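Local coordinates for protein rhamnosidase B (Bacillus sp., PDB 2OKX) that hydrolyses alpha-L-rhamnosidic bonds as a member of glycoside hydrolase family 78, probably releasing terminal L-rhamnose from glycosides, at residues Pro217-Ala222 against Ser314-Asp319; Thr393-Phe398 against Thr485-Cys490; Tyr245-Leu250 against Leu300-Ile305; Leu223-Gln228 against Lys385-Ser390; Leu250-Ser255 against Ser320-Thr325. One frame throughout, in Å; residues are numbered along the deposited sequence.

In the fold
Contacts 1, 3, 4 and 5 build one beta sandwich, the D2 domain: contact 1 pairs strands of one sheet, contacts 3 and 5 share strand 240-252 of the other. Phe324 of contact 5 bridges the sheets, its CZ lying 3.7 Å from CG2 of Ile318. In contact 4 the short helix 225-229 follows strand 219-223, and CD2 of Leu225 reaches CG2 of Val246 in contact 3 at 3.8 Å. Contact 2, its centre about 12 Å from that of contact 1, joins D2 to the concanavalin-like domain; ND2 of Asn396 meets ND1 of His315 at 2.8 Å. Bound glycerol, probably from the crystallisation liquor, lies near Phe316, Tyr245 and Leu223.

Contact 1: residues Pro217-Ala222 against Ser314-Asp319; sequences PKYAAA and SHFAID
Lys218 and Asp319 meet just beyond the last bridged pair, Tyr219-Ile318, and both their bonds fall on one oxygen. OD2 of Asp319 takes the backbone N of Lys218 at 3.0 Å through its anti lone pair. The ammonium NZ of Lys218 reaches the same OD2 at 3.1 Å, on the syn side and 33° out of the carboxylate plane, closing a salt bridge; a bend at chi4 (-58°) brings NZ round to it.

Further along, Tyr219 turns the edge of its ring to the face of Phe316 in an offset edge-to-face pair, with CE2 of Tyr219 3.9 Å from CD1 of Phe316 and the planes 84° apart. CD2 of Tyr219 also packs on CG1 of Ile318 at 3.8 Å.

Beneath these side chains, Tyr219-Ile318 and Ala221-Phe316 are hydrogen-bonded pairs, each joined by two backbone bonds; N of Ala221 to O of Phe316, at 2.8 Å, is the shortest. On the other face, CB of Ala317 meets CB of Pro217 and CB of Ala220, while CB of Ala222 meets CE1 of His315.

One shell out, Tyr392 bonds the Tyr219 hydroxyl, while Asn396 and Asp483 hold the two nitrogens of His315. Leu326 and Phe324 of the facing sheet cover the Tyr219-Ile318 side. Two donors gripping OD2 would favour an ionised Asp319 and fix the turn of its carboxylate.

Contact 2: residues Thr393-Phe398 against Thr485-Cys490; sequences TEENVF and TFRYIC
Val397 packs against Thr485 and Arg487 at the start of a helix. With CG1 anti to its backbone N (chi1 178°), Val397 lays CG1 against CG2 of Thr485 at 3.6 Å, the two side chains sliding past each other in opposite directions. Its other methyl, CG2, rests on the aliphatic root of Arg487, 3.9 Å from CB.

Water supplies the polar links. One molecule donates a hydrogen bond to OE2 of Glu395 at 2.7 Å and accepts from NH1 of Arg487 at 3.0 Å, spanning two side chains that cross at about a right angle and stand 4.7 Å apart between OE2 of Glu395 and NH1 of Arg487. A second water accepts from N of Phe398 and lies 2.7 Å from OG1 of Thr485, so it ties the helix start to the strand.

Local bonds shape the approach. OG1 of Thr393 accepts from N of Glu395 in an ST turn, and Asn396 is the N-cap, its OD1 accepting from Gly399 N.

Arg487 has its direct ionic partner outside the contact: its NE forms a salt bridge with Asp464 of strand 462-472. With that charge already paired and Glu395 joined through solvent, these two segments, at the meeting of D2 with the concanavalin-like domain, are held to each other by apolar packing and bridging waters rather than by direct ionic contact.

Contact 3: residues Tyr245-Leu250 against Leu300-Ile305; sequences YVATIL and LVLVDI
Leu302 straddles Tyr245 and Ala247, and this face of the strand pair is the tight one. CD2 of Leu302 stands over one face of the Tyr245 ring, offset toward the rim, in a CH-pi contact of 4.0 Å to the centroid and 19° off the normal. Its other methyl, CD1, presses on CB of Ala247 at 3.5 Å. Further on, CD1 of Ile249 and CD1 of Leu300 close to 3.4 Å, again under the usual van der Waals separation; chi2 of Ile249 (-62°) swings that methyl across to its neighbour. Back at Tyr245, its CD2 comes within 3.5 Å of CA of Asp304. Helix 362-370 lies against this side: Leu367 and Pro368 touch Tyr245, and Tyr364 O accepts from its hydroxyl.

Between the faces runs regular antiparallel sheet, with Val246-Val303 and Thr248-Val301 as the hydrogen-bonded pairs. N of Val303 to O of Val246 is nearly straight at 2.9 Å, whereas N of Thr248 to O of Val301 stretches to 3.3 Å. The pair belongs to one sheet of the D2 beta sandwich, consistent with the galactose-binding-like clan to which the domain is assigned.

The opposite face is buried too, but its paired side chains sit more loosely. Thr248 and Val301 lie side by side with CG2 of the former 4.2 Å from CB of the latter. Only at Val246 does it tighten, where Ile305 crosses at about a right angle and Leu225 of helix 225-229 packs on both. The Thr248 hydroxyl bonds to Pro336 O.

Contact 4: residues Leu223-Gln228 against Lys385-Ser390; sequences LDLRNQ and KPFEPS
Gln228 lies flat on the ring of Phe387. Its CG stands 3.9 Å above the plane, over the centre, as a CH-pi contact, and the bend at chi2 (67°) keeps CD over the ring; the amide plane lies 8° from the ring plane, stacked on it. The amide end then sits close to the backbone at Pro386 and Glu388.

Two leucines meet the outer end of the ring. CB of Leu223 is 3.6 Å from CZ of Phe387, and CD2 of Leu225 comes to the ring edge, 3.9 Å from CE1 of Phe387, the two side chains crossing at about a right angle. A water also bridges the segments, donating to O of Asn227 and to OE2 of Glu388.

Asp224 fixes the turn that presents these groups. As N-cap it takes N of Asn227 on OD2 at 3.2 Å, the donor lying 57° out of the carboxylate plane, while OD1 forms a salt bridge with Arg20.

Helix 225-229 follows directly on strand 219-223 and packs against the sheet containing strand 240-252, where Leu225 touches Tyr242 and also Asp309 of strand 297-309. Segment 385-390 joins that same sheet through the backbone of Lys385, bonded to Thr339 of strand 338-340.

Contact 5: residues Leu250-Ser255 against Ser320-Thr325; sequences LTLETS and SEAAFT
Thr251 and Thr325 form the one antiparallel hydrogen-bonded pair of this surface contact. N of Thr251 reaches O of Thr325 at 3.1 Å, almost straight at 175°, and N of Thr325 returns to O of Thr251 at 2.9 Å. Beyond the non-hydrogen-bonded pair Leu252-Phe324 the chains diverge, and N of Glu253 to O of Ala323 is weak. The connection from the neighbouring strand begins with an ST turn, N of Ala322 bonding to OG of Ser320 at 3.0 Å.

Apolar packing gathers on Phe324. Its CG sits between backbone N and carbonyl carbon (chi1 65°), which leads the ring away from strand 240-252 while CB stays 3.5 Å from CD2 of Leu252. CD1 of Leu250 lies 3.5 Å from CD2 of Phe324. On the exposed side, the carboxylate end of Glu253 lies against CB of Ala323.

Two waters bridge the segments. One is 2.7 Å from OG1 of Thr251 and weakly linked to OG1 of Thr325; the other accepts from N of Ala323 at 2.8 Å and pairs with OG1 of Thr254.

Through the Ser320 turn strand 314-320 passes into strand 324-327 of the facing sheet. Leu250 and Leu252 lie between the sheets, packing on Val258 of strand 256-262 and on Leu294 of strand 288-294.

Contact 1: residues Pro217-Ala222 against Ser314-Asp319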
# COMPACT_ATOMS: atom_id res chain seq x y z
N PRO A 217 5.28 -7.55 27.17
CA PRO A 217 6.39 -8.36 27.69
C PRO A 217 7.43 -7.45 28.35
O PRO A 217 7.57 -6.29 27.97
CB PRO A 217 6.96 -9.02 26.43
CG PRO A 217 5.77 -9.05 25.48
CD PRO A 217 5.16 -7.69 25.71
N LYS A 218 8.15 -7.98 29.34
CA LYS A 218 9.17 -7.20 30.04
C LYS A 218 10.12 -6.58 29.02
O LYS A 218 10.53 -5.43 29.15
CB LYS A 218 9.98 -8.10 30.98
CG LYS A 218 9.17 -8.94 31.98
CD LYS A 218 8.48 -8.08 33.03
CE LYS A 218 7.96 -8.94 34.18
NZ LYS A 218 7.01 -10.00 33.73
N TYR A 219 10.46 -7.36 28.00
CA TYR A 219 11.37 -6.93 26.94
C TYR A 219 10.72 -7.14 25.57
O TYR A 219 10.26 -8.23 25.26
CB TYR A 219 12.68 -7.74 27.03
CG TYR A 219 13.67 -7.47 25.92
CD1 TYR A 219 14.38 -6.27 25.86
CD2 TYR A 219 13.87 -8.40 24.90
CE1 TYR A 219 15.26 -6.00 24.82
CE2 TYR A 219 14.74 -8.14 23.85
CZ TYR A 219 15.43 -6.94 23.82
OH TYR A 219 16.28 -6.67 22.77
N ALA A 220 10.69 -6.09 24.75
CA ALA A 220 10.12 -6.18 23.40
C ALA A 220 10.91 -5.22 22.52
O ALA A 220 10.97 -4.02 22.80
CB ALA A 220 8.64 -5.80 23.40
N ALA A 221 11.52 -5.74 21.46
CA ALA A 221 12.33 -4.90 20.60
C ALA A 221 12.06 -5.12 19.12
O ALA A 221 11.72 -6.22 18.69
CB ALA A 221 13.81 -5.13 20.89
N ALA A 222 12.21 -4.04 18.35
CA ALA A 222 12.02 -4.08 16.91
C ALA A 222 13.41 -3.88 16.31
O ALA A 222 14.09 -2.89 16.61
CB ALA A 222 11.07 -2.96 16.47
N SER A 314 11.86 -6.74 12.40
CA SER A 314 11.88 -8.12 12.87
C SER A 314 11.65 -7.93 14.37
O SER A 314 12.13 -6.94 14.94
CB SER A 314 13.23 -8.78 12.60
OG SER A 314 13.46 -8.90 11.20
N HIS A 315 10.93 -8.84 15.01
CA HIS A 315 10.61 -8.69 16.42
C HIS A 315 11.17 -9.75 17.35
O HIS A 315 11.21 -10.93 17.01
CB HIS A 315 9.09 -8.60 16.58
CG HIS A 315 8.51 -7.37 15.97
ND1 HIS A 315 8.34 -6.20 16.68
CD2 HIS A 315 8.14 -7.10 14.70
CE1 HIS A 315 7.90 -5.26 15.87
NE2 HIS A 315 7.76 -5.77 14.66
N PHE A 316 11.59 -9.31 18.54
CA PHE A 316 12.16 -10.18 19.55
C PHE A 316 11.65 -9.74 20.92
O PHE A 316 11.71 -8.55 21.26
CB PHE A 316 13.69 -10.06 19.53
CG PHE A 316 14.40 -11.00 20.46
CD1 PHE A 316 15.62 -10.65 21.03
CD2 PHE A 316 13.87 -12.25 20.75
CE1 PHE A 316 16.30 -11.53 21.86
CE2 PHE A 316 14.54 -13.14 21.58
CZ PHE A 316 15.76 -12.78 22.14
N ALA A 317 11.13 -10.67 21.71
CA ALA A 317 10.62 -10.33 23.03
C ALA A 317 10.99 -11.40 24.06
O ALA A 317 11.22 -12.55 23.71
CB ALA A 317 9.10 -10.17 22.99
N ILE A 318 11.03 -10.99 25.32
CA ILE A 318 11.36 -11.90 26.40
C ILE A 318 10.56 -11.53 27.64
O ILE A 318 10.38 -10.35 27.94
CB ILE A 318 12.86 -11.83 26.77
CG1 ILE A 318 13.73 -12.10 25.54
CG2 ILE A 318 13.17 -12.85 27.86
CD1 ILE A 318 15.22 -11.94 25.80
N ASP A 319 10.08 -12.53 28.36
CA ASP A 319 9.32 -12.29 29.58
C ASP A 319 9.59 -13.40 30.58
O ASP A 319 9.88 -14.54 30.21
CB ASP A 319 7.82 -12.19 29.29
CG ASP A 319 7.03 -11.68 30.48
OD1 ASP A 319 6.46 -12.51 31.22
OD2 ASP A 319 7.00 -10.45 30.68

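Contact 2: residues Thr393-Phe398 against Thr485-Cys490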
# COMPACT_ATOMS: atom_id res chain seq x y z
N THR A 393 15.28 -0.65 18.72
CA THR A 393 14.45 0.06 19.69
C THR A 393 13.66 -0.88 20.59
O THR A 393 13.17 -1.92 20.14
CB THR A 393 13.45 1.05 19.02
OG1 THR A 393 12.80 1.81 20.05
CG2 THR A 393 12.39 0.29 18.22
N GLU A 394 13.55 -0.52 21.86
CA GLU A 394 12.81 -1.31 22.83
C GLU A 394 11.42 -0.70 23.06
O GLU A 394 10.67 -1.13 23.92
CB GLU A 394 13.59 -1.40 24.15
CG GLU A 394 14.69 -2.46 24.10
CD GLU A 394 15.70 -2.35 25.23
OE1 GLU A 394 15.30 -1.99 26.36
OE2 GLU A 394 16.89 -2.65 24.99
N GLU A 395 11.10 0.32 22.26
CA GLU A 395 9.79 0.97 22.33
C GLU A 395 9.07 0.33 21.15
O GLU A 395 9.00 0.90 20.06
CB GLU A 395 9.96 2.48 22.16
CG GLU A 395 10.90 3.07 23.22
CD GLU A 395 11.11 4.56 23.07
OE1 GLU A 395 11.82 4.97 22.13
OE2 GLU A 395 10.55 5.31 23.89
N ASN A 396 8.54 -0.86 21.39
CA ASN A 396 7.89 -1.67 20.36
C ASN A 396 6.40 -1.91 20.55
O ASN A 396 5.98 -2.87 21.20
CB ASN A 396 8.65 -3.00 20.28
CG ASN A 396 8.09 -3.94 19.24
OD1 ASN A 396 7.28 -3.56 18.40
ND2 ASN A 396 8.54 -5.20 19.29
N VAL A 397 5.59 -1.03 19.96
CA VAL A 397 4.15 -1.13 20.09
C VAL A 397 3.58 -2.41 19.47
O VAL A 397 2.72 -3.04 20.06
CB VAL A 397 3.45 0.09 19.45
CG1 VAL A 397 1.93 -0.06 19.55
CG2 VAL A 397 3.90 1.37 20.17
N PHE A 398 4.07 -2.78 18.30
CA PHE A 398 3.58 -3.99 17.63
C PHE A 398 3.81 -5.24 18.48
O PHE A 398 2.87 -5.99 18.77
CB PHE A 398 4.26 -4.15 16.26
CG PHE A 398 3.73 -5.31 15.46
CD1 PHE A 398 2.49 -5.23 14.81
CD2 PHE A 398 4.46 -6.49 15.35
CE1 PHE A 398 2.00 -6.30 14.06
CE2 PHE A 398 3.97 -7.57 14.61
CZ PHE A 398 2.74 -7.48 13.96
N THR A 485 1.92 1.27 13.73
CA THR A 485 1.87 1.89 15.04
C THR A 485 2.64 3.19 15.24
O THR A 485 3.35 3.67 14.36
CB THR A 485 2.49 0.93 16.06
OG1 THR A 485 3.89 0.82 15.78
CG2 THR A 485 1.87 -0.45 15.97
N PHE A 486 2.47 3.74 16.44
CA PHE A 486 3.20 4.91 16.89
C PHE A 486 3.09 4.93 18.41
O PHE A 486 2.16 4.37 18.99
CB PHE A 486 2.70 6.23 16.26
CG PHE A 486 1.43 6.80 16.85
CD1 PHE A 486 0.31 6.99 16.05
CD2 PHE A 486 1.38 7.21 18.18
CE1 PHE A 486 -0.84 7.59 16.56
CE2 PHE A 486 0.23 7.81 18.70
CZ PHE A 486 -0.88 8.00 17.89
N ARG A 487 4.09 5.51 19.06
CA ARG A 487 4.07 5.65 20.50
C ARG A 487 4.24 7.12 20.78
O ARG A 487 5.10 7.78 20.18
CB ARG A 487 5.20 4.87 21.18
CG ARG A 487 5.43 5.31 22.64
CD ARG A 487 6.26 4.31 23.41
NE ARG A 487 5.53 3.07 23.63
CZ ARG A 487 6.03 2.00 24.24
NH1 ARG A 487 7.28 2.03 24.71
NH2 ARG A 487 5.29 0.91 24.40
N TYR A 488 3.41 7.64 21.67
CA TYR A 488 3.45 9.04 22.04
C TYR A 488 3.61 9.09 23.55
O TYR A 488 2.83 8.46 24.28
CB TYR A 488 2.14 9.72 21.64
CG TYR A 488 2.04 11.18 22.03
CD1 TYR A 488 2.46 12.19 21.16
CD2 TYR A 488 1.53 11.55 23.27
CE1 TYR A 488 2.36 13.53 21.52
CE2 TYR A 488 1.43 12.89 23.64
CZ TYR A 488 1.84 13.87 22.76
OH TYR A 488 1.73 15.19 23.13
N ILE A 489 4.63 9.79 24.02
CA ILE A 489 4.88 9.92 25.45
C ILE A 489 4.46 11.33 25.83
O ILE A 489 4.96 12.31 25.29
CB ILE A 489 6.37 9.70 25.77
CG1 ILE A 489 6.83 8.36 25.18
CG2 ILE A 489 6.58 9.68 27.28
CD1 ILE A 489 8.33 8.15 25.19
N CYS A 490 3.53 11.41 26.78
CA CYS A 490 2.96 12.67 27.22
C CYS A 490 3.79 13.67 28.01
O CYS A 490 4.63 13.30 28.82
CB CYS A 490 1.70 12.39 28.04
SG CYS A 490 0.41 11.54 27.13
O HOH W 1 9.00 4.29 25.81
O HOH W 2 5.77 -1.01 16.44

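Contact 3: residues Tyr245-Leu250 against Leu300-Ile305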
# COMPACT_ATOMS: atom_id res chain seq x y z
N TYR A 245 23.40 -14.75 12.67
CA TYR A 245 22.58 -14.90 13.86
C TYR A 245 22.45 -13.59 14.63
O TYR A 245 23.16 -12.62 14.38
CB TYR A 245 23.19 -15.90 14.85
CG TYR A 245 23.56 -17.25 14.30
CD1 TYR A 245 24.73 -17.45 13.58
CD2 TYR A 245 22.73 -18.35 14.54
CE1 TYR A 245 25.09 -18.71 13.11
CE2 TYR A 245 23.07 -19.62 14.07
CZ TYR A 245 24.25 -19.79 13.36
OH TYR A 245 24.57 -21.04 12.89
N VAL A 246 21.52 -13.60 15.58
CA VAL A 246 21.35 -12.48 16.49
C VAL A 246 21.80 -13.12 17.78
O VAL A 246 21.42 -14.26 18.07
CB VAL A 246 19.87 -12.05 16.64
CG1 VAL A 246 19.71 -11.22 17.91
CG2 VAL A 246 19.44 -11.24 15.44
N ALA A 247 22.62 -12.42 18.56
CA ALA A 247 23.10 -13.01 19.81
C ALA A 247 23.06 -12.04 20.98
O ALA A 247 23.30 -10.84 20.83
CB ALA A 247 24.52 -13.52 19.62
N THR A 248 22.75 -12.59 22.15
CA THR A 248 22.69 -11.80 23.37
C THR A 248 22.93 -12.72 24.56
O THR A 248 22.65 -13.92 24.51
CB THR A 248 21.31 -11.12 23.55
OG1 THR A 248 21.38 -10.16 24.61
CG2 THR A 248 20.25 -12.16 23.88
N ILE A 249 23.45 -12.14 25.64
CA ILE A 249 23.70 -12.89 26.86
C ILE A 249 22.56 -12.62 27.82
O ILE A 249 22.33 -11.48 28.23
CB ILE A 249 25.02 -12.47 27.53
CG1 ILE A 249 26.19 -12.68 26.57
CG2 ILE A 249 25.23 -13.27 28.81
CD1 ILE A 249 26.40 -14.12 26.18
N LEU A 250 21.84 -13.68 28.18
CA LEU A 250 20.72 -13.58 29.11
C LEU A 250 21.20 -13.97 30.50
O LEU A 250 21.63 -15.10 30.71
CB LEU A 250 19.59 -14.53 28.67
CG LEU A 250 18.42 -14.72 29.63
CD1 LEU A 250 17.71 -13.40 29.85
CD2 LEU A 250 17.45 -15.75 29.06
N LEU A 300 23.91 -17.91 26.80
CA LEU A 300 24.08 -17.34 25.48
C LEU A 300 22.92 -17.79 24.61
O LEU A 300 22.70 -18.98 24.41
CB LEU A 300 25.41 -17.80 24.87
CG LEU A 300 25.74 -17.34 23.44
CD1 LEU A 300 25.74 -15.82 23.36
CD2 LEU A 300 27.11 -17.89 23.04
N VAL A 301 22.17 -16.82 24.10
CA VAL A 301 21.03 -17.12 23.24
C VAL A 301 21.42 -16.77 21.81
O VAL A 301 21.88 -15.67 21.54
CB VAL A 301 19.79 -16.30 23.64
CG1 VAL A 301 18.61 -16.64 22.72
CG2 VAL A 301 19.43 -16.60 25.08
N LEU A 302 21.24 -17.73 20.91
CA LEU A 302 21.59 -17.52 19.51
C LEU A 302 20.37 -17.79 18.63
O LEU A 302 19.80 -18.89 18.66
CB LEU A 302 22.73 -18.47 19.12
CG LEU A 302 23.75 -17.98 18.09
CD1 LEU A 302 24.57 -16.86 18.69
CD2 LEU A 302 24.65 -19.13 17.67
N VAL A 303 19.96 -16.79 17.86
CA VAL A 303 18.80 -16.93 16.98
C VAL A 303 19.27 -16.89 15.54
O VAL A 303 19.85 -15.90 15.10
CB VAL A 303 17.78 -15.79 17.21
CG1 VAL A 303 16.58 -15.98 16.28
CG2 VAL A 303 17.33 -15.77 18.67
N ASP A 304 19.04 -17.96 14.80
CA ASP A 304 19.44 -18.00 13.40
C ASP A 304 18.47 -17.12 12.62
O ASP A 304 17.26 -17.33 12.67
CB ASP A 304 19.39 -19.43 12.86
CG ASP A 304 19.92 -19.54 11.43
OD1 ASP A 304 19.96 -20.67 10.91
OD2 ASP A 304 20.29 -18.51 10.84
N ILE A 305 19.00 -16.12 11.91
CA ILE A 305 18.16 -15.22 11.12
C ILE A 305 18.43 -15.32 9.62
O ILE A 305 17.98 -14.49 8.84
CB ILE A 305 18.38 -13.74 11.55
CG1 ILE A 305 19.86 -13.37 11.42
CG2 ILE A 305 17.88 -13.54 12.98
CD1 ILE A 305 20.16 -11.92 11.74

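Contact 4: residues Leu223-Gln228 against Lys385-Ser390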
# COMPACT_ATOMS: atom_id res chain seq x y z
N LEU A 223 13.83 -4.83 15.48
CA LEU A 223 15.15 -4.78 14.86
C LEU A 223 15.08 -4.71 13.34
O LEU A 223 14.31 -5.43 12.72
CB LEU A 223 15.96 -6.02 15.24
CG LEU A 223 15.57 -6.89 16.44
CD1 LEU A 223 16.54 -8.07 16.53
CD2 LEU A 223 15.59 -6.09 17.72
N ASP A 224 15.90 -3.85 12.75
CA ASP A 224 15.96 -3.75 11.30
C ASP A 224 17.16 -4.59 10.89
O ASP A 224 18.27 -4.08 10.68
CB ASP A 224 16.13 -2.30 10.86
CG ASP A 224 15.97 -2.13 9.36
OD1 ASP A 224 15.68 -1.00 8.92
OD2 ASP A 224 16.14 -3.13 8.62
N LEU A 225 16.94 -5.90 10.82
CA LEU A 225 17.99 -6.85 10.46
C LEU A 225 18.50 -6.66 9.04
O LEU A 225 19.67 -6.93 8.76
CB LEU A 225 17.48 -8.28 10.66
CG LEU A 225 17.17 -8.67 12.10
CD1 LEU A 225 16.58 -10.08 12.15
CD2 LEU A 225 18.44 -8.59 12.94
N ARG A 226 17.63 -6.20 8.15
CA ARG A 226 18.01 -5.98 6.76
C ARG A 226 19.15 -4.96 6.66
O ARG A 226 20.18 -5.22 6.05
CB ARG A 226 16.80 -5.49 5.95
CG ARG A 226 17.11 -5.06 4.51
CD ARG A 226 15.88 -4.38 3.90
NE ARG A 226 16.16 -3.68 2.65
CZ ARG A 226 16.22 -4.26 1.45
NH1 ARG A 226 16.48 -3.53 0.37
NH2 ARG A 226 16.02 -5.57 1.33
N ASN A 227 18.95 -3.79 7.26
CA ASN A 227 19.97 -2.74 7.22
C ASN A 227 21.16 -3.05 8.13
O ASN A 227 22.26 -2.53 7.92
CB ASN A 227 19.35 -1.38 7.58
CG ASN A 227 18.36 -0.88 6.53
OD1 ASN A 227 18.26 -1.42 5.42
ND2 ASN A 227 17.63 0.18 6.87
N GLN A 228 20.95 -3.89 9.14
CA GLN A 228 22.03 -4.25 10.06
C GLN A 228 22.98 -5.27 9.44
O GLN A 228 24.20 -5.15 9.57
CB GLN A 228 21.45 -4.81 11.37
CG GLN A 228 22.44 -5.61 12.23
CD GLN A 228 23.56 -4.77 12.82
OE1 GLN A 228 24.51 -5.30 13.40
NE2 GLN A 228 23.46 -3.45 12.68
N LYS A 385 29.45 -8.68 15.69
CA LYS A 385 29.37 -7.24 15.48
C LYS A 385 28.33 -6.55 16.36
O LYS A 385 27.32 -7.15 16.74
CB LYS A 385 29.01 -6.95 14.02
CG LYS A 385 29.64 -7.87 12.99
CD LYS A 385 31.09 -7.54 12.72
CE LYS A 385 31.62 -8.38 11.57
NZ LYS A 385 30.79 -8.18 10.34
N PRO A 386 28.56 -5.28 16.71
CA PRO A 386 27.59 -4.57 17.54
C PRO A 386 26.38 -4.23 16.68
O PRO A 386 26.49 -4.15 15.45
CB PRO A 386 28.36 -3.33 17.99
CG PRO A 386 29.22 -3.05 16.81
CD PRO A 386 29.73 -4.43 16.43
N PHE A 387 25.23 -4.03 17.31
CA PHE A 387 24.00 -3.70 16.59
C PHE A 387 23.90 -2.18 16.43
O PHE A 387 23.92 -1.46 17.42
CB PHE A 387 22.79 -4.21 17.37
CG PHE A 387 21.62 -4.58 16.50
CD1 PHE A 387 21.31 -5.92 16.28
CD2 PHE A 387 20.86 -3.60 15.89
CE1 PHE A 387 20.24 -6.27 15.46
CE2 PHE A 387 19.79 -3.94 15.06
CZ PHE A 387 19.48 -5.28 14.84
N GLU A 388 23.79 -1.70 15.20
CA GLU A 388 23.69 -0.26 14.97
C GLU A 388 22.47 0.29 15.73
O GLU A 388 21.34 -0.11 15.48
CB GLU A 388 23.56 0.06 13.48
CG GLU A 388 23.63 1.56 13.18
CD GLU A 388 23.52 1.90 11.70
OE1 GLU A 388 23.57 3.10 11.37
OE2 GLU A 388 23.39 0.97 10.88
N PRO A 389 22.71 1.20 16.68
CA PRO A 389 21.67 1.83 17.51
C PRO A 389 20.41 2.33 16.80
O PRO A 389 19.30 2.10 17.26
CB PRO A 389 22.42 2.96 18.20
CG PRO A 389 23.79 2.37 18.38
CD PRO A 389 24.04 1.74 17.03
N SER A 390 20.59 3.02 15.67
CA SER A 390 19.46 3.56 14.93
C SER A 390 18.54 2.49 14.32
O SER A 390 17.43 2.79 13.89
CB SER A 390 19.95 4.51 13.84
OG SER A 390 20.74 3.84 12.88
O HOH W 3 24.17 -0.61 9.04

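Contact 5: residues Leu250-Ser255 against Ser320-Thr325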
# COMPACT_ATOMS: atom_id res chain seq x y z
N LEU A 250 21.84 -13.68 28.18
CA LEU A 250 20.72 -13.58 29.11
C LEU A 250 21.20 -13.97 30.50
O LEU A 250 21.63 -15.10 30.71
CB LEU A 250 19.59 -14.53 28.67
CG LEU A 250 18.42 -14.72 29.63
CD1 LEU A 250 17.71 -13.40 29.85
CD2 LEU A 250 17.45 -15.75 29.06
N THR A 251 21.12 -13.04 31.44
CA THR A 251 21.56 -13.30 32.80
C THR A 251 20.40 -13.28 33.79
O THR A 251 19.69 -12.28 33.91
CB THR A 251 22.60 -12.26 33.27
OG1 THR A 251 23.69 -12.22 32.34
CG2 THR A 251 23.14 -12.63 34.64
N LEU A 252 20.21 -14.40 34.48
CA LEU A 252 19.16 -14.52 35.48
C LEU A 252 19.73 -14.37 36.88
O LEU A 252 20.69 -15.06 37.24
CB LEU A 252 18.47 -15.88 35.37
CG LEU A 252 17.41 -16.07 34.29
CD1 LEU A 252 16.79 -17.45 34.42
CD2 LEU A 252 16.33 -15.00 34.44
N GLU A 253 19.15 -13.47 37.67
CA GLU A 253 19.61 -13.25 39.03
C GLU A 253 19.32 -14.51 39.85
O GLU A 253 20.10 -14.88 40.73
CB GLU A 253 18.89 -12.06 39.65
CG GLU A 253 19.08 -10.75 38.90
CD GLU A 253 18.43 -9.57 39.59
OE1 GLU A 253 18.49 -8.45 39.04
OE2 GLU A 253 17.86 -9.77 40.69
N THR A 254 18.20 -15.16 39.54
CA THR A 254 17.81 -16.38 40.23
C THR A 254 17.19 -17.35 39.24
O THR A 254 16.75 -16.95 38.16
CB THR A 254 16.78 -16.09 41.35
OG1 THR A 254 15.63 -15.44 40.79
CG2 THR A 254 17.39 -15.20 42.42
N SER A 255 17.17 -18.63 39.60
CA SER A 255 16.61 -19.66 38.74
C SER A 255 15.15 -19.36 38.41
O SER A 255 14.40 -18.87 39.25
CB SER A 255 16.71 -21.02 39.44
OG SER A 255 16.15 -22.04 38.63
N SER A 320 9.50 -13.06 31.87
CA SER A 320 9.74 -14.03 32.93
C SER A 320 9.29 -13.50 34.28
O SER A 320 9.23 -12.29 34.49
CB SER A 320 11.23 -14.38 33.01
OG SER A 320 11.49 -15.27 34.07
N GLU A 321 8.96 -14.41 35.20
CA GLU A 321 8.55 -14.01 36.53
C GLU A 321 9.81 -13.74 37.35
O GLU A 321 9.74 -13.26 38.48
CB GLU A 321 7.72 -15.12 37.19
CG GLU A 321 6.38 -15.38 36.51
CD GLU A 321 5.56 -16.46 37.20
OE1 GLU A 321 4.43 -16.73 36.76
OE2 GLU A 321 6.06 -17.04 38.20
N ALA A 322 10.96 -14.06 36.76
CA ALA A 322 12.25 -13.84 37.40
C ALA A 322 12.96 -12.66 36.74
O ALA A 322 12.73 -12.37 35.57
CB ALA A 322 13.10 -15.10 37.27
N ALA A 323 13.81 -11.98 37.50
CA ALA A 323 14.54 -10.83 36.98
C ALA A 323 15.67 -11.26 36.04
O ALA A 323 16.29 -12.30 36.25
CB ALA A 323 15.11 -10.01 38.13
N PHE A 324 15.93 -10.46 35.01
CA PHE A 324 17.00 -10.78 34.07
C PHE A 324 17.57 -9.55 33.37
O PHE A 324 16.93 -8.50 33.30
CB PHE A 324 16.51 -11.78 33.01
CG PHE A 324 15.44 -11.23 32.11
CD1 PHE A 324 14.11 -11.22 32.50
CD2 PHE A 324 15.77 -10.71 30.86
CE1 PHE A 324 13.12 -10.70 31.67
CE2 PHE A 324 14.79 -10.19 30.02
CZ PHE A 324 13.46 -10.19 30.43
N THR A 325 18.78 -9.68 32.86
CA THR A 325 19.44 -8.60 32.14
C THR A 325 19.91 -9.14 30.80
O THR A 325 19.95 -10.35 30.58
CB THR A 325 20.66 -8.05 32.91
OG1 THR A 325 21.70 -9.04 32.95
CG2 THR A 325 20.27 -7.69 34.34
O HOH W 4 23.47 -10.34 30.44
O HOH W 5 14.53 -12.68 40.14